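Local coordinates for centrosomal protein 43 (Homo sapiens, PDB 2D68) that forms homodimers and is required for anchoring microtubules to the centrosome and for the formation of cilia, at residues R19-L24 and L51-L57. Numbering follows the deposited sequence.
Sequences RLVASL and LEGRENL
A salt bridge between R19 and E52 heads this contact: R19 NE lies 2.7 Å from E52 OE1, and R19 NH2 donates to E52 OE2 at 3.1 Å. R19 can span the gap because its chi1 to chi3 are all t, extending the side chain, while E52 folds back (chi1 m, chi2 p) to bring OE1 to the guanidinium edge, near its plane. L51 CD2 covers one guanidinium face, 3.7 Å from R19 CZ. One helical turn on, the CA-to-CB bond of S23 (chi1 m) points toward the other segment; its small side chain permits the close approach of 5.2 Å between S23 CA and L51 CA. Its OG donates to R19 O (2.7 Å) and weakly accepts from E52 N (3.3 Å). A water donates to both S23 O (2.9 Å from its oxygen) and E52 O (2.7 Å), so linking two acceptors.

Residues 19-24 are helical; L51 and E52 are extended, and G53 is the N-cap of helix 54-61. Around S23, L51 CD1 meets A22 CB (3.8 Å), while L57 (chi1 m, chi2 t) brings CD2 to L20 CD1 (3.5 Å) and S23 CB (3.4 Å), and CD1 to L24 CD2 (4.0 Å). L20 and L24 also pack on I79 of the second subunit, joining this contact to the dimer of the LisH-containing FOP N-terminal domain. Thus loop residues 51-52 combine E52's polar bonds with L51's apolar contact, whereas helix 54-61 meets residues 19-24 through buried, apolar L57.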
loop_
_atom_site.group_PDB
_atom_site.type_symbol
_atom_site.label_atom_id
_atom_site.label_comp_id
_atom_site.label_asym_id
_atom_site.label_seq_id
_atom_site.Cartn_x
_atom_site.Cartn_y
_atom_site.Cartn_z
ATOM N N ARG B 19 1.334 -11.255 -1.410
ATOM C CA ARG B 19 1.190 -10.846 -2.784
ATOM C C ARG B 19 0.011 -9.872 -2.928
ATOM O O ARG B 19 0.087 -8.903 -3.700
ATOM C CB ARG B 19 1.052 -12.064 -3.703
ATOM C CG ARG B 19 1.392 -11.727 -5.124
ATOM C CD ARG B 19 1.441 -12.946 -6.023
ATOM N NE ARG B 19 1.448 -12.475 -7.397
ATOM C CZ ARG B 19 2.546 -12.185 -8.083
ATOM N NH1 ARG B 19 3.749 -12.346 -7.528
ATOM N NH2 ARG B 19 2.437 -11.750 -9.331
ATOM N N LEU B 20 -1.069 -10.108 -2.178
ATOM C CA LEU B 20 -2.209 -9.184 -2.190
ATOM C C LEU B 20 -1.818 -7.801 -1.642
ATOM O O LEU B 20 -2.137 -6.777 -2.247
ATOM C CB LEU B 20 -3.376 -9.783 -1.397
ATOM C CG LEU B 20 -4.639 -8.963 -1.287
ATOM C CD1 LEU B 20 -5.133 -8.487 -2.660
ATOM C CD2 LEU B 20 -5.701 -9.806 -0.578
ATOM N N VAL B 21 -1.120 -7.776 -0.509
ATOM C CA VAL B 21 -0.611 -6.501 0.041
ATOM C C VAL B 21 0.220 -5.738 -0.999
ATOM O O VAL B 21 -0.034 -4.542 -1.288
ATOM C CB VAL B 21 0.243 -6.745 1.306
ATOM C CG1 VAL B 21 0.950 -5.469 1.729
ATOM C CG2 VAL B 21 -0.651 -7.229 2.446
ATOM N N ALA B 22 1.215 -6.418 -1.567
ATOM C CA ALA B 22 2.104 -5.746 -2.523
ATOM C C ALA B 22 1.359 -5.270 -3.771
ATOM O O ALA B 22 1.591 -4.161 -4.249
ATOM C CB ALA B 22 3.285 -6.633 -2.902
ATOM N N SER B 23 0.439 -6.095 -4.262
ATOM C CA SER B 23 -0.405 -5.700 -5.395
ATOM C C SER B 23 -1.236 -4.447 -5.078
ATOM O O SER B 23 -1.378 -3.560 -5.925
ATOM C CB SER B 23 -1.325 -6.863 -5.795
ATOM O OG SER B 23 -0.583 -7.994 -6.207
ATOM N N LEU B 24 -1.755 -4.357 -3.852
ATOM C CA LEU B 24 -2.509 -3.157 -3.445
ATOM C C LEU B 24 -1.627 -1.913 -3.409
ATOM O O LEU B 24 -2.073 -0.807 -3.771
ATOM C CB LEU B 24 -3.180 -3.365 -2.085
ATOM C CG LEU B 24 -4.402 -4.281 -2.092
ATOM C CD1 LEU B 24 -4.693 -4.753 -0.669
ATOM C CD2 LEU B 24 -5.634 -3.606 -2.718
ATOM N N LEU B 51 2.356 -6.926 -10.730
ATOM C CA LEU B 51 1.537 -7.695 -9.799
ATOM C C LEU B 51 0.090 -7.767 -10.308
ATOM O O LEU B 51 -0.205 -7.321 -11.426
ATOM C CB LEU B 51 1.640 -7.078 -8.408
ATOM C CG LEU B 51 3.056 -7.188 -7.807
ATOM C CD1 LEU B 51 3.283 -6.179 -6.670
ATOM C CD2 LEU B 51 3.327 -8.619 -7.349
ATOM N N GLU B 52 -0.807 -8.344 -9.506
ATOM C CA GLU B 52 -2.205 -8.490 -9.950
ATOM C C GLU B 52 -2.921 -7.162 -10.115
ATOM O O GLU B 52 -2.678 -6.218 -9.372
ATOM C CB GLU B 52 -2.986 -9.422 -9.019
ATOM C CG GLU B 52 -2.708 -10.912 -9.279
ATOM C CD GLU B 52 -1.273 -11.286 -8.980
ATOM O OE1 GLU B 52 -0.851 -11.116 -7.819
ATOM O OE2 GLU B 52 -0.560 -11.732 -9.908
ATOM N N GLY B 53 -3.802 -7.092 -11.106
ATOM C CA GLY B 53 -4.500 -5.839 -11.414
ATOM C C GLY B 53 -5.590 -5.472 -10.428
ATOM O O GLY B 53 -6.109 -6.324 -9.705
ATOM N N ARG B 54 -5.965 -4.200 -10.443
ATOM C CA ARG B 54 -7.027 -3.692 -9.579
ATOM C C ARG B 54 -8.286 -4.577 -9.497
ATOM O O ARG B 54 -8.760 -4.866 -8.398
ATOM C CB ARG B 54 -7.440 -2.297 -10.034
ATOM C CG ARG B 54 -8.542 -1.689 -9.179
ATOM C CD ARG B 54 -8.952 -0.350 -9.694
ATOM N NE ARG B 54 -10.118 0.118 -8.952
ATOM C CZ ARG B 54 -10.133 1.173 -8.143
ATOM N NH1 ARG B 54 -9.031 1.892 -7.942
ATOM N NH2 ARG B 54 -11.273 1.495 -7.529
ATOM N N GLU B 55 -8.842 -4.982 -10.638
ATOM C CA GLU B 55 -10.122 -5.710 -10.589
ATOM C C GLU B 55 -9.970 -7.160 -10.109
ATOM O O GLU B 55 -10.862 -7.714 -9.463
ATOM C CB GLU B 55 -10.862 -5.635 -11.932
ATOM C CG GLU B 55 -10.934 -4.218 -12.543
ATOM C CD GLU B 55 -11.413 -3.141 -11.566
ATOM O OE1 GLU B 55 -12.105 -3.472 -10.565
ATOM O OE2 GLU B 55 -11.111 -1.955 -11.824
ATOM N N ASN B 56 -8.797 -7.737 -10.370
ATOM C CA ASN B 56 -8.404 -9.022 -9.797
ATOM C C ASN B 56 -8.392 -8.890 -8.264
ATOM O O ASN B 56 -8.965 -9.709 -7.537
ATOM C CB ASN B 56 -7.025 -9.388 -10.356
ATOM C CG ASN B 56 -6.450 -10.664 -9.777
ATOM O OD1 ASN B 56 -6.466 -10.889 -8.574
ATOM N ND2 ASN B 56 -5.871 -11.472 -10.643
ATOM N N LEU B 57 -7.742 -7.837 -7.773
ATOM C CA LEU B 57 -7.678 -7.623 -6.333
ATOM C C LEU B 57 -9.058 -7.397 -5.730
ATOM O O LEU B 57 -9.358 -7.951 -4.682
ATOM C CB LEU B 57 -6.786 -6.418 -6.030
ATOM C CG LEU B 57 -5.376 -6.508 -6.587
ATOM C CD1 LEU B 57 -4.642 -5.234 -6.242
ATOM C CD2 LEU B 57 -4.609 -7.690 -6.065
HETATM O O HOH W 1 -0.895 -4.286 -8.734
#